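Local coordinates for Slr1438 protein (Synechocystis sp., PDB 3K25) that is of unproven function but may bind carbohydrate and act as an isomerase of the aldose 1-epimerase kind, at residues K172-D183 / G194-T202; Q41-D49 / F163-E171. All coordinates share one frame; numbering follows the deposited sequence.

Contact 1: K172-D183 / G194-T202. With PO4 (phosphate ion), chain C.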
ATOM      1  N   LYS A 172     -18.331  -6.224   9.294  1.00 67.40           N
ATOM      2  CA  LYS A 172     -18.348  -4.964   8.556  1.00 62.73           C
ATOM      3  C   LYS A 172     -19.528  -4.039   8.857  1.00 66.55           C
ATOM      4  O   LYS A 172     -19.407  -2.814   8.774  1.00 63.80           O
ATOM      5  CB  LYS A 172     -18.298  -5.256   7.057  1.00 59.33           C
ATOM      6  CG  LYS A 172     -17.079  -6.074   6.634  1.00 54.66           C
ATOM      7  CD  LYS A 172     -17.103  -6.358   5.139  1.00 50.87           C
ATOM      8  CE  LYS A 172     -15.913  -7.197   4.699  1.00 45.05           C
ATOM      9  NZ  LYS A 172     -15.995  -7.515   3.241  1.00 45.00           N
ATOM     10  N   LEU A 173     -20.666  -4.624   9.213  1.00 46.49           N
ATOM     11  CA  LEU A 173     -21.864  -3.847   9.506  1.00 50.11           C
ATOM     12  C   LEU A 173     -21.646  -2.778  10.578  1.00 49.11           C
ATOM     13  O   LEU A 173     -22.064  -1.636  10.411  1.00 49.53           O
ATOM     14  CB  LEU A 173     -22.995  -4.784   9.937  1.00 59.35           C
ATOM     15  CG  LEU A 173     -24.389  -4.159   9.986  1.00 66.43           C
ATOM     16  CD1 LEU A 173     -24.756  -3.638   8.604  1.00 65.13           C
ATOM     17  CD2 LEU A 173     -25.398  -5.189  10.451  1.00 74.59           C
ATOM     18  N   GLY A 174     -20.991  -3.146  11.671  1.00 74.71           N
ATOM     19  CA  GLY A 174     -20.768  -2.189  12.742  1.00 73.74           C
ATOM     20  C   GLY A 174     -19.656  -1.183  12.511  1.00 65.92           C
ATOM     21  O   GLY A 174     -19.395  -0.326  13.362  1.00 65.33           O
ATOM     22  N   ILE A 175     -19.005  -1.273  11.358  1.00 64.59           N
ATOM     23  CA  ILE A 175     -17.901  -0.376  11.030  1.00 56.28           C
ATOM     24  C   ILE A 175     -18.296   1.098  10.931  1.00 54.84           C
ATOM     25  O   ILE A 175     -19.183   1.472  10.160  1.00 54.52           O
ATOM     26  CB  ILE A 175     -17.220  -0.790   9.692  1.00 51.38           C
ATOM     27  CG1 ILE A 175     -16.642  -2.199   9.813  1.00 50.61           C
ATOM     28  CG2 ILE A 175     -16.102   0.188   9.340  1.00 43.62           C
ATOM     29  CD1 ILE A 175     -15.583  -2.343  10.904  1.00 49.48           C
ATOM     30  N   THR A 176     -17.623   1.925  11.723  1.00 63.81           N
ATOM     31  CA  THR A 176     -17.841   3.367  11.718  1.00 63.52           C
ATOM     32  C   THR A 176     -16.756   3.958  10.809  1.00 56.00           C
ATOM     33  O   THR A 176     -15.571   3.691  11.013  1.00 52.82           O
ATOM     34  CB  THR A 176     -17.681   3.957  13.139  1.00 66.04           C
ATOM     35  OG1 THR A 176     -18.752   3.501  13.973  1.00 74.11           O
ATOM     36  CG2 THR A 176     -17.683   5.473  13.097  1.00 64.75           C
ATOM     37  N   LEU A 177     -17.156   4.737   9.805  1.00 55.16           N
ATOM     38  CA  LEU A 177     -16.194   5.346   8.883  1.00 48.76           C
ATOM     39  C   LEU A 177     -15.961   6.839   9.115  1.00 46.82           C
ATOM     40  O   LEU A 177     -16.772   7.530   9.729  1.00 51.02           O
ATOM     41  CB  LEU A 177     -16.622   5.127   7.427  1.00 47.02           C
ATOM     42  CG  LEU A 177     -16.303   3.754   6.828  1.00 47.78           C
ATOM     43  CD1 LEU A 177     -16.595   3.760   5.325  1.00 47.62           C
ATOM     44  CD2 LEU A 177     -14.836   3.424   7.083  1.00 41.90           C
ATOM     45  N   ALA A 178     -14.837   7.327   8.606  1.00 52.16           N
ATOM     46  CA  ALA A 178     -14.471   8.722   8.752  1.00 48.47           C
ATOM     47  C   ALA A 178     -13.520   9.100   7.629  1.00 41.96           C
ATOM     48  O   ALA A 178     -12.307   9.220   7.826  1.00 38.73           O
ATOM     49  CB  ALA A 178     -13.814   8.954  10.107  1.00 47.75           C
ATOM     50  N   ILE A 179     -14.093   9.272   6.445  1.00 52.62           N
ATOM     51  CA  ILE A 179     -13.348   9.651   5.256  1.00 47.36           C
ATOM     52  C   ILE A 179     -13.653  11.128   4.988  1.00 45.90           C
ATOM     53  O   ILE A 179     -14.812  11.516   4.897  1.00 47.70           O
ATOM     54  CB  ILE A 179     -13.799   8.793   4.077  1.00 48.03           C
ATOM     55  CG1 ILE A 179     -13.691   7.312   4.472  1.00 49.42           C
ATOM     56  CG2 ILE A 179     -12.973   9.124   2.843  1.00 44.13           C
ATOM     57  CD1 ILE A 179     -14.351   6.344   3.495  1.00 49.81           C
ATOM     58  N   PRO A 180     -12.610  11.967   4.863  1.00 43.28           N
ATOM     59  CA  PRO A 180     -12.730  13.412   4.614  1.00 41.23           C
ATOM     60  C   PRO A 180     -12.996  13.815   3.170  1.00 40.73           C
ATOM     61  O   PRO A 180     -12.168  14.453   2.522  1.00 37.72           O
ATOM     62  CB  PRO A 180     -11.403  13.949   5.121  1.00 37.82           C
ATOM     63  CG  PRO A 180     -10.455  12.861   4.682  1.00 36.03           C
ATOM     64  CD  PRO A 180     -11.197  11.576   5.021  1.00 38.27           C
ATOM     65  N   ALA A 181     -14.170  13.444   2.682  1.00 31.76           N
ATOM     66  CA  ALA A 181     -14.589  13.760   1.324  1.00 34.12           C
ATOM     67  C   ALA A 181     -16.093  13.985   1.295  1.00 39.87           C
ATOM     68  O   ALA A 181     -16.782  13.785   2.290  1.00 42.04           O
ATOM     69  CB  ALA A 181     -14.225  12.623   0.388  1.00 32.11           C
ATOM     70  N   ASN A 182     -16.606  14.390   0.142  1.00 29.14           N
ATOM     71  CA  ASN A 182     -18.030  14.626  -0.005  1.00 38.33           C
ATOM     72  C   ASN A 182     -18.574  13.791  -1.146  1.00 44.15           C
ATOM     73  O   ASN A 182     -19.783  13.650  -1.305  1.00 48.21           O
ATOM     74  CB  ASN A 182     -18.293  16.112  -0.266  1.00 34.69           C
ATOM     75  CG  ASN A 182     -18.018  16.978   0.956  1.00 31.95           C
ATOM     76  OD1 ASN A 182     -18.474  16.677   2.059  1.00 33.33           O
ATOM     77  ND2 ASN A 182     -17.282  18.066   0.761  1.00 28.53           N
ATOM     78  N   ASP A 183     -17.663  13.231  -1.935  1.00 43.09           N
ATOM     79  CA  ASP A 183     -18.028  12.409  -3.081  1.00 51.82           C
ATOM     80  C   ASP A 183     -16.968  11.351  -3.325  1.00 51.56           C
ATOM     81  O   ASP A 183     -15.829  11.501  -2.901  1.00 48.31           O
ATOM     82  CB  ASP A 183     -18.135  13.271  -4.337  1.00 57.25           C
ATOM     83  CG  ASP A 183     -19.229  14.305  -4.246  1.00 59.56           C
ATOM     84  OD1 ASP A 183     -20.408  13.901  -4.132  1.00 63.75           O
ATOM     85  OD2 ASP A 183     -18.911  15.516  -4.291  1.00 56.49           O
ATOM     86  N   GLY A 194     -22.499  10.751  -4.099  1.00 43.78           N
ATOM     87  CA  GLY A 194     -22.342  11.601  -2.941  1.00 40.09           C
ATOM     88  C   GLY A 194     -21.978  10.756  -1.741  1.00 38.22           C
ATOM     89  O   GLY A 194     -22.395   9.601  -1.628  1.00 40.73           O
ATOM     90  N   TYR A 195     -21.194  11.328  -0.839  1.00 54.89           N
ATOM     91  CA  TYR A 195     -20.772  10.624   0.360  1.00 53.38           C
ATOM     92  C   TYR A 195     -21.276  11.399   1.571  1.00 55.53           C
ATOM     93  O   TYR A 195     -20.936  12.562   1.755  1.00 51.77           O
ATOM     94  CB  TYR A 195     -19.241  10.511   0.380  1.00 44.66           C
ATOM     95  CG  TYR A 195     -18.686   9.816   1.599  1.00 40.95           C
ATOM     96  CD1 TYR A 195     -18.989   8.484   1.869  1.00 42.99           C
ATOM     97  CD2 TYR A 195     -17.874  10.507   2.495  1.00 36.91           C
ATOM     98  CE1 TYR A 195     -18.503   7.854   3.003  1.00 42.15           C
ATOM     99  CE2 TYR A 195     -17.374   9.887   3.637  1.00 37.35           C
ATOM    100  CZ  TYR A 195     -17.695   8.562   3.886  1.00 38.79           C
ATOM    101  OH  TYR A 195     -17.209   7.969   5.028  1.00 39.64           O
ATOM    102  N   ASP A 196     -22.089  10.742   2.391  1.00 57.63           N
ATOM    103  CA  ASP A 196     -22.667  11.380   3.570  1.00 63.45           C
ATOM    104  C   ASP A 196     -21.881  11.149   4.849  1.00 62.98           C
ATOM    105  O   ASP A 196     -22.091  11.832   5.847  1.00 64.64           O
ATOM    106  CB  ASP A 196     -24.105  10.898   3.769  1.00 71.40           C
ATOM    107  CG  ASP A 196     -24.193   9.400   3.985  1.00 76.09           C
ATOM    108  OD1 ASP A 196     -25.324   8.888   4.098  1.00 83.91           O
ATOM    109  OD2 ASP A 196     -23.136   8.736   4.042  1.00 71.90           O
ATOM    110  N   GLY A 197     -20.976  10.181   4.826  1.00 75.41           N
ATOM    111  CA  GLY A 197     -20.195   9.905   6.014  1.00 76.53           C
ATOM    112  C   GLY A 197     -20.385   8.483   6.498  1.00 81.00           C
ATOM    113  O   GLY A 197     -19.978   8.131   7.608  1.00 81.94           O
ATOM    114  N   GLN A 198     -21.012   7.668   5.658  1.00 63.18           N
ATOM    115  CA  GLN A 198     -21.251   6.271   5.984  1.00 68.16           C
ATOM    116  C   GLN A 198     -21.475   5.478   4.707  1.00 69.30           C
ATOM    117  O   GLN A 198     -21.621   6.058   3.628  1.00 69.20           O
ATOM    118  CB  GLN A 198     -22.457   6.146   6.911  1.00 76.36           C
ATOM    119  CG  GLN A 198     -23.768   6.571   6.302  1.00 82.87           C
ATOM    120  CD  GLN A 198     -24.857   6.679   7.345  1.00 90.98           C
ATOM    121  OE1 GLN A 198     -26.044   6.749   7.021  1.00 97.15           O
ATOM    122  NE2 GLN A 198     -24.457   6.704   8.613  1.00 90.61           N
ATOM    123  N   LEU A 199     -21.497   4.155   4.823  1.00 70.33           N
ATOM    124  CA  LEU A 199     -21.680   3.314   3.653  1.00 71.71           C
ATOM    125  C   LEU A 199     -21.861   1.866   4.074  1.00 74.94           C
ATOM    126  O   LEU A 199     -21.430   1.476   5.159  1.00 74.66           O
ATOM    127  CB  LEU A 199     -20.454   3.427   2.747  1.00 64.78           C
ATOM    128  CG  LEU A 199     -20.703   3.528   1.245  1.00 65.28           C
ATOM    129  CD1 LEU A 199     -19.359   3.541   0.525  1.00 58.20           C
ATOM    130  CD2 LEU A 199     -21.575   2.364   0.770  1.00 69.99           C
ATOM    131  N   ASN A 200     -22.496   1.072   3.213  1.00 67.93           N
ATOM    132  CA  ASN A 200     -22.713  -0.343   3.501  1.00 71.60           C
ATOM    133  C   ASN A 200     -21.509  -1.157   3.038  1.00 65.76           C
ATOM    134  O   ASN A 200     -21.405  -1.518   1.859  1.00 65.48           O
ATOM    135  CB  ASN A 200     -23.978  -0.857   2.806  1.00 79.81           C
ATOM    136  CG  ASN A 200     -24.258  -2.320   3.115  1.00 85.44           C
ATOM    137  OD1 ASN A 200     -24.369  -2.710   4.279  1.00 87.42           O
ATOM    138  ND2 ASN A 200     -24.372  -3.136   2.073  1.00 86.77           N
ATOM    139  N   LEU A 201     -20.605  -1.437   3.972  1.00 70.42           N
ATOM    140  CA  LEU A 201     -19.397  -2.203   3.687  1.00 63.83           C
ATOM    141  C   LEU A 201     -19.714  -3.690   3.597  1.00 67.10           C
ATOM    142  O   LEU A 201     -18.824  -4.521   3.421  1.00 64.49           O
ATOM    143  CB  LEU A 201     -18.349  -1.941   4.769  1.00 58.42           C
ATOM    144  CG  LEU A 201     -17.901  -0.476   4.876  1.00 53.21           C
ATOM    145  CD1 LEU A 201     -17.094  -0.264   6.142  1.00 50.15           C
ATOM    146  CD2 LEU A 201     -17.091  -0.099   3.646  1.00 46.65           C
ATOM    147  N   THR A 202     -20.995  -4.015   3.716  1.00 52.08           N
ATOM    148  CA  THR A 202     -21.451  -5.393   3.627  1.00 56.19           C
ATOM    149  C   THR A 202     -21.815  -5.696   2.168  1.00 56.42           C
ATOM    150  O   THR A 202     -22.021  -6.851   1.791  1.00 58.95           O
ATOM    151  CB  THR A 202     -22.687  -5.631   4.552  1.00 64.97           C
ATOM    152  OG1 THR A 202     -22.284  -5.546   5.929  1.00 63.12           O
ATOM    153  CG2 THR A 202     -23.303  -6.998   4.296  1.00 71.91           C
TER
HETATM  154  P   PO4 C 290     -25.790   9.901  -5.645  1.00120.48           P
HETATM  155  O1  PO4 C 290     -26.676  10.427  -4.575  1.00121.37           O
HETATM  156  O2  PO4 C 290     -25.205  11.039  -6.404  1.00119.04           O
HETATM  157  O3  PO4 C 290     -24.700   9.099  -5.035  1.00118.97           O
HETATM  158  O4  PO4 C 290     -26.578   9.040  -6.567  1.00122.72           O
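Y195, L201 and the side chains of I175, L177 and I179 pack the loop after strand 192-194 along edge strand 176-178 of an eight-stranded antiparallel sheet and its flanks, with D183 and G194 meeting as an antiparallel non-hydrogen-bonded pair. Y195 carries one end. With CG anti to its N (chi1 179°), the ring crosses I179 at about a right angle, CE2 lying 3.8 Å from I179 CB, while A181 O sits at its edge, in the ring plane, and F210 packs edge-to-face. Y195 N bonds to N182 O at 2.8 Å, standing well above the carbonyl plane. G194 N bonds at 2.9 Å to O3 of a phosphate, probably from the crystallisation liquor, which H193 also holds. At the other end L201 crosses I175 at about a right angle, CD1 against CG2, and L201 CD1 meets L177 CD1 tip to tip at 4.1 Å. A serine in place of Y195 would probably open a gap beside I179 and take an edge-to-face partner from F210. Apolar side chains thus carry the contact, with one backbone hydrogen bond across it; the extended K172 runs past L201 O, its buried ammonium satisfied by T244 OG1 and K248 O.

Contact 2: Q41-D49 / F163-E171; sequences QGQPILYFD and FHPYFFCRE
L46 and F167 form a single beta bridge that brings the run following strand 43-44 against the end of strand 157-168, a short meeting of parts of two different antiparallel sheets. Two nearly straight backbone bonds flank the pair: F168 N gives to I45 O at 3.0 Å (171° at the hydrogen), and Y47 N gives to Y166 O at 2.8 Å. The side chains then divide around this bridge. CD2 of L46 lies near Y166 O and reaches F167 CD1 at 4.1 Å, approaching that ring obliquely, whereas I45 O lies at the ring's edge, in its plane. Farther along, P44 and F168 run side by side and point the same way. F168 CG is anti to its backbone N (chi1 -173°), which carries the ring alongside P44, whose CG rests over one face, offset toward the rim and 4.1 Å from F168 CD2. On the other flank Y47 CB and Y166 CB approach to 4.2 Å, and both tyrosine rings also meet Y250, that of Y166 edge-to-face. L46 also touches V35, and F167 touches L253. Here one isolated bridge joins the edge of the four-stranded sheet to strand 157-168 of the branched sheet, in a beta-rich fold consistent with the galactose mutarotase-like family to which aldose 1-epimerases belong.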
ATOM      1  N   GLN A  41      -0.743  -7.133  20.615  1.00 67.77           N
ATOM      2  CA  GLN A  41      -1.308  -7.893  21.720  1.00 75.42           C
ATOM      3  C   GLN A  41      -1.854  -9.208  21.190  1.00 74.62           C
ATOM      4  O   GLN A  41      -2.789  -9.774  21.753  1.00 79.35           O
ATOM      5  CB  GLN A  41      -2.427  -7.111  22.408  1.00 81.88           C
ATOM      6  CG  GLN A  41      -1.969  -5.798  23.003  1.00 85.62           C
ATOM      7  CD  GLN A  41      -3.078  -5.078  23.738  1.00 91.83           C
ATOM      8  OE1 GLN A  41      -4.126  -4.776  23.166  1.00 98.35           O
ATOM      9  NE2 GLN A  41      -2.851  -4.795  25.014  1.00 90.11           N
ATOM     10  N   GLY A  42      -1.280  -9.673  20.086  1.00 50.00           N
ATOM     11  CA  GLY A  42      -1.704 -10.940  19.511  1.00 49.30           C
ATOM     12  C   GLY A  42      -2.886 -10.904  18.561  1.00 46.71           C
ATOM     13  O   GLY A  42      -3.205 -11.912  17.924  1.00 43.69           O
ATOM     14  N   GLN A  43      -3.546  -9.758  18.464  1.00 58.05           N
ATOM     15  CA  GLN A  43      -4.680  -9.642  17.564  1.00 56.62           C
ATOM     16  C   GLN A  43      -4.211  -9.127  16.194  1.00 47.24           C
ATOM     17  O   GLN A  43      -3.446  -8.161  16.099  1.00 42.94           O
ATOM     18  CB  GLN A  43      -5.739  -8.722  18.176  1.00 63.39           C
ATOM     19  CG  GLN A  43      -5.232  -7.333  18.513  1.00 71.45           C
ATOM     20  CD  GLN A  43      -6.146  -6.588  19.468  1.00 77.65           C
ATOM     21  OE1 GLN A  43      -7.355  -6.486  19.240  1.00 81.36           O
ATOM     22  NE2 GLN A  43      -5.572  -6.056  20.544  1.00 77.80           N
ATOM     23  N   PRO A  44      -4.650  -9.794  15.114  1.00 49.39           N
ATOM     24  CA  PRO A  44      -4.300  -9.440  13.733  1.00 42.18           C
ATOM     25  C   PRO A  44      -4.896  -8.122  13.260  1.00 39.11           C
ATOM     26  O   PRO A  44      -6.104  -8.004  13.053  1.00 43.02           O
ATOM     27  CB  PRO A  44      -4.833 -10.620  12.928  1.00 42.92           C
ATOM     28  CG  PRO A  44      -6.037 -11.037  13.718  1.00 49.60           C
ATOM     29  CD  PRO A  44      -5.511 -10.990  15.139  1.00 52.35           C
ATOM     30  N   ILE A  45      -4.042  -7.128  13.081  1.00 46.67           N
ATOM     31  CA  ILE A  45      -4.507  -5.843  12.612  1.00 42.04           C
ATOM     32  C   ILE A  45      -4.555  -5.823  11.082  1.00 36.01           C
ATOM     33  O   ILE A  45      -5.327  -5.066  10.498  1.00 36.49           O
ATOM     34  CB  ILE A  45      -3.635  -4.712  13.210  1.00 41.00           C
ATOM     35  CG1 ILE A  45      -3.702  -3.460  12.356  1.00 37.33           C
ATOM     36  CG2 ILE A  45      -2.223  -5.174  13.379  1.00 38.62           C
ATOM     37  CD1 ILE A  45      -3.107  -2.274  13.084  1.00 40.76           C
ATOM     38  N   LEU A  46      -3.760  -6.682  10.437  1.00 36.28           N
ATOM     39  CA  LEU A  46      -3.759  -6.793   8.972  1.00 32.07           C
ATOM     40  C   LEU A  46      -4.340  -8.130   8.537  1.00 33.81           C
ATOM     41  O   LEU A  46      -4.272  -9.111   9.279  1.00 37.28           O
ATOM     42  CB  LEU A  46      -2.344  -6.703   8.406  1.00 25.97           C
ATOM     43  CG  LEU A  46      -1.691  -5.326   8.334  1.00 24.51           C
ATOM     44  CD1 LEU A  46      -0.239  -5.452   7.857  1.00 21.86           C
ATOM     45  CD2 LEU A  46      -2.500  -4.463   7.389  1.00 23.51           C
ATOM     46  N   TYR A  47      -4.914  -8.167   7.336  1.00 40.31           N
ATOM     47  CA  TYR A  47      -5.473  -9.400   6.784  1.00 42.07           C
ATOM     48  C   TYR A  47      -4.428  -9.964   5.842  1.00 39.91           C
ATOM     49  O   TYR A  47      -3.735  -9.197   5.176  1.00 36.33           O
ATOM     50  CB  TYR A  47      -6.751  -9.115   5.999  1.00 40.05           C
ATOM     51  CG  TYR A  47      -7.129 -10.201   4.999  1.00 40.79           C
ATOM     52  CD1 TYR A  47      -6.502 -10.288   3.747  1.00 37.18           C
ATOM     53  CD2 TYR A  47      -8.137 -11.120   5.292  1.00 46.02           C
ATOM     54  CE1 TYR A  47      -6.879 -11.261   2.814  1.00 37.42           C
ATOM     55  CE2 TYR A  47      -8.517 -12.093   4.372  1.00 47.38           C
ATOM     56  CZ  TYR A  47      -7.892 -12.159   3.137  1.00 45.29           C
ATOM     57  OH  TYR A  47      -8.299 -13.113   2.230  1.00 49.34           O
ATOM     58  N   PHE A  48      -4.319 -11.287   5.761  1.00 40.09           N
ATOM     59  CA  PHE A  48      -3.322 -11.872   4.877  1.00 39.36           C
ATOM     60  C   PHE A  48      -3.670 -13.274   4.414  1.00 42.82           C
ATOM     61  O   PHE A  48      -3.831 -14.182   5.221  1.00 43.93           O
ATOM     62  CB  PHE A  48      -1.958 -11.895   5.570  1.00 36.26           C
ATOM     63  CG  PHE A  48      -0.803 -12.092   4.626  1.00 31.99           C
ATOM     64  CD1 PHE A  48      -0.532 -11.148   3.634  1.00 28.65           C
ATOM     65  CD2 PHE A  48       0.015 -13.213   4.726  1.00 31.60           C
ATOM     66  CE1 PHE A  48       0.539 -11.314   2.752  1.00 25.57           C
ATOM     67  CE2 PHE A  48       1.087 -13.390   3.850  1.00 28.34           C
ATOM     68  CZ  PHE A  48       1.349 -12.433   2.858  1.00 26.43           C
ATOM     69  N   ASP A  49      -3.770 -13.448   3.104  1.00 38.82           N
ATOM     70  CA  ASP A  49      -4.097 -14.745   2.534  1.00 44.63           C
ATOM     71  C   ASP A  49      -2.820 -15.575   2.364  1.00 41.69           C
ATOM     72  O   ASP A  49      -2.157 -15.509   1.325  1.00 37.67           O
ATOM     73  CB  ASP A  49      -4.775 -14.555   1.180  1.00 47.46           C
ATOM     74  CG  ASP A  49      -5.328 -15.846   0.622  1.00 51.53           C
ATOM     75  OD1 ASP A  49      -4.704 -16.902   0.877  1.00 51.82           O
ATOM     76  OD2 ASP A  49      -6.369 -15.802  -0.079  1.00 55.35           O
ATOM     77  N   PHE A 163      -0.084   3.005  -1.133  1.00 23.39           N
ATOM     78  CA  PHE A 163       0.009   1.906  -0.183  1.00 24.37           C
ATOM     79  C   PHE A 163      -1.381   1.309  -0.158  1.00 26.66           C
ATOM     80  O   PHE A 163      -2.381   2.031  -0.083  1.00 31.19           O
ATOM     81  CB  PHE A 163       0.459   2.417   1.190  1.00 25.37           C
ATOM     82  CG  PHE A 163       1.911   2.843   1.221  1.00 25.78           C
ATOM     83  CD1 PHE A 163       2.911   1.933   1.549  1.00 25.63           C
ATOM     84  CD2 PHE A 163       2.281   4.138   0.864  1.00 24.80           C
ATOM     85  CE1 PHE A 163       4.263   2.305   1.521  1.00 26.31           C
ATOM     86  CE2 PHE A 163       3.623   4.524   0.830  1.00 25.02           C
ATOM     87  CZ  PHE A 163       4.617   3.604   1.159  1.00 25.29           C
ATOM     88  N   HIS A 164      -1.430  -0.016  -0.231  1.00 18.88           N
ATOM     89  CA  HIS A 164      -2.676  -0.754  -0.315  1.00 19.10           C
ATOM     90  C   HIS A 164      -2.928  -1.644   0.911  1.00 22.01           C
ATOM     91  O   HIS A 164      -3.157  -2.850   0.779  1.00 26.35           O
ATOM     92  CB  HIS A 164      -2.586  -1.582  -1.606  1.00 17.63           C
ATOM     93  CG  HIS A 164      -3.854  -2.260  -2.006  1.00 20.07           C
ATOM     94  ND1 HIS A 164      -4.260  -2.336  -3.320  1.00 20.44           N
ATOM     95  CD2 HIS A 164      -4.762  -2.963  -1.288  1.00 19.14           C
ATOM     96  CE1 HIS A 164      -5.363  -3.061  -3.396  1.00 24.16           C
ATOM     97  NE2 HIS A 164      -5.689  -3.454  -2.177  1.00 24.38           N
ATOM     98  N   PRO A 165      -2.920  -1.060   2.118  1.00 19.23           N
ATOM     99  CA  PRO A 165      -3.148  -1.874   3.319  1.00 21.81           C
ATOM    100  C   PRO A 165      -4.482  -2.620   3.379  1.00 28.23           C
ATOM    101  O   PRO A 165      -5.541  -2.063   3.076  1.00 31.77           O
ATOM    102  CB  PRO A 165      -3.016  -0.861   4.455  1.00 19.96           C
ATOM    103  CG  PRO A 165      -3.602   0.381   3.841  1.00 21.83           C
ATOM    104  CD  PRO A 165      -2.958   0.379   2.444  1.00 20.32           C
ATOM    105  N   TYR A 166      -4.407  -3.885   3.780  1.00 27.45           N
ATOM    106  CA  TYR A 166      -5.581  -4.738   3.949  1.00 31.94           C
ATOM    107  C   TYR A 166      -5.828  -4.871   5.452  1.00 37.28           C
ATOM    108  O   TYR A 166      -5.224  -5.727   6.102  1.00 39.18           O
ATOM    109  CB  TYR A 166      -5.318  -6.133   3.395  1.00 31.15           C
ATOM    110  CG  TYR A 166      -5.248  -6.226   1.897  1.00 29.23           C
ATOM    111  CD1 TYR A 166      -6.309  -6.753   1.170  1.00 31.02           C
ATOM    112  CD2 TYR A 166      -4.100  -5.841   1.210  1.00 24.87           C
ATOM    113  CE1 TYR A 166      -6.232  -6.908  -0.198  1.00 30.26           C
ATOM    114  CE2 TYR A 166      -4.005  -5.989  -0.164  1.00 25.02           C
ATOM    115  CZ  TYR A 166      -5.075  -6.529  -0.867  1.00 27.16           C
ATOM    116  OH  TYR A 166      -4.981  -6.723  -2.228  1.00 29.66           O
ATOM    117  N   PHE A 167      -6.698  -4.033   6.009  1.00 32.65           N
ATOM    118  CA  PHE A 167      -6.982  -4.105   7.436  1.00 36.53           C
ATOM    119  C   PHE A 167      -7.987  -5.200   7.755  1.00 46.04           C
ATOM    120  O   PHE A 167      -8.982  -5.374   7.033  1.00 49.22           O
ATOM    121  CB  PHE A 167      -7.486  -2.765   7.923  1.00 33.10           C
ATOM    122  CG  PHE A 167      -6.494  -1.665   7.734  1.00 28.62           C
ATOM    123  CD1 PHE A 167      -5.290  -1.680   8.429  1.00 24.93           C
ATOM    124  CD2 PHE A 167      -6.756  -0.611   6.857  1.00 25.01           C
ATOM    125  CE1 PHE A 167      -4.363  -0.671   8.264  1.00 18.73           C
ATOM    126  CE2 PHE A 167      -5.836   0.407   6.681  1.00 21.84           C
ATOM    127  CZ  PHE A 167      -4.630   0.382   7.388  1.00 18.50           C
ATOM    128  N   PHE A 168      -7.712  -5.950   8.828  1.00 32.08           N
ATOM    129  CA  PHE A 168      -8.584  -7.053   9.237  1.00 39.13           C
ATOM    130  C   PHE A 168      -9.947  -6.491   9.563  1.00 46.06           C
ATOM    131  O   PHE A 168     -10.058  -5.471  10.234  1.00 45.22           O
ATOM    132  CB  PHE A 168      -8.015  -7.780  10.462  1.00 40.24           C
ATOM    133  CG  PHE A 168      -8.779  -9.035  10.839  1.00 44.17           C
ATOM    134  CD1 PHE A 168      -8.913 -10.088   9.932  1.00 43.13           C
ATOM    135  CD2 PHE A 168      -9.361  -9.164  12.100  1.00 50.00           C
ATOM    136  CE1 PHE A 168      -9.613 -11.251  10.275  1.00 47.46           C
ATOM    137  CE2 PHE A 168     -10.062 -10.324  12.448  1.00 55.24           C
ATOM    138  CZ  PHE A 168     -10.187 -11.367  11.531  1.00 54.48           C
ATOM    139  N   CYS A 169     -10.985  -7.164   9.091  1.00 37.63           N
ATOM    140  CA  CYS A 169     -12.327  -6.683   9.327  1.00 47.37           C
ATOM    141  C   CYS A 169     -13.356  -7.765   9.023  1.00 55.60           C
ATOM    142  O   CYS A 169     -13.642  -8.046   7.859  1.00 56.23           O
ATOM    143  CB  CYS A 169     -12.571  -5.471   8.439  1.00 45.05           C
ATOM    144  SG  CYS A 169     -14.078  -4.585   8.816  1.00 52.68           S
ATOM    145  N   ARG A 170     -13.917  -8.359  10.072  1.00 57.23           N
ATOM    146  CA  ARG A 170     -14.908  -9.420   9.922  1.00 65.89           C
ATOM    147  C   ARG A 170     -16.319  -8.862   9.933  1.00 71.83           C
ATOM    148  O   ARG A 170     -17.052  -8.975   8.952  1.00 74.26           O
ATOM    149  CB  ARG A 170     -14.752 -10.436  11.053  1.00 73.72           C
ATOM    150  CG  ARG A 170     -15.653 -11.653  10.953  1.00 86.33           C
ATOM    151  CD  ARG A 170     -15.414 -12.567  12.144  1.00 91.62           C
ATOM    152  NE  ARG A 170     -14.023 -13.015  12.218  1.00 91.88           N
ATOM    153  CZ  ARG A 170     -13.442 -13.494  13.316  1.00 94.20           C
ATOM    154  NH1 ARG A 170     -14.128 -13.586  14.449  1.00 99.70           N
ATOM    155  NH2 ARG A 170     -12.170 -13.880  13.285  1.00 91.16           N
ATOM    156  N   GLU A 171     -16.694  -8.260  11.055  1.00 69.99           N
ATOM    157  CA  GLU A 171     -18.021  -7.678  11.206  1.00 75.29           C
ATOM    158  C   GLU A 171     -18.029  -6.287  10.588  1.00 69.87           C
ATOM    159  O   GLU A 171     -17.778  -5.295  11.272  1.00 68.45           O
ATOM    160  CB  GLU A 171     -18.391  -7.593  12.690  1.00 81.47           C
ATOM    161  CG  GLU A 171     -18.316  -8.920  13.431  1.00 85.54           C
ATOM    162  CD  GLU A 171     -19.131 -10.013  12.761  1.00 90.22           C
ATOM    163  OE1 GLU A 171     -20.317  -9.767  12.447  1.00 92.98           O
ATOM    164  OE2 GLU A 171     -18.585 -11.122  12.556  1.00 89.32           O
TER

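Contact 2 closes before contact 1 opens, and the chain runs directly from E171 at the end of one into K172 at the start of the other. Their centres are about 19 Å apart, yet they touch where I175 CD1 packs on C169 SG at 3.4 Å. K248 also lies between them: its O accepts from K172 NZ, its side chain touches Y47, and its NZ forms a weak, long ion pair with D49. Contact 2 joins the region of strand 43-44 to strand 157-168, and contact 1 joins the 194-202 loop to strand 176-178, the edge of another sheet. The direct chain connection and the C169-I175 packing link the two in a predominantly beta fold.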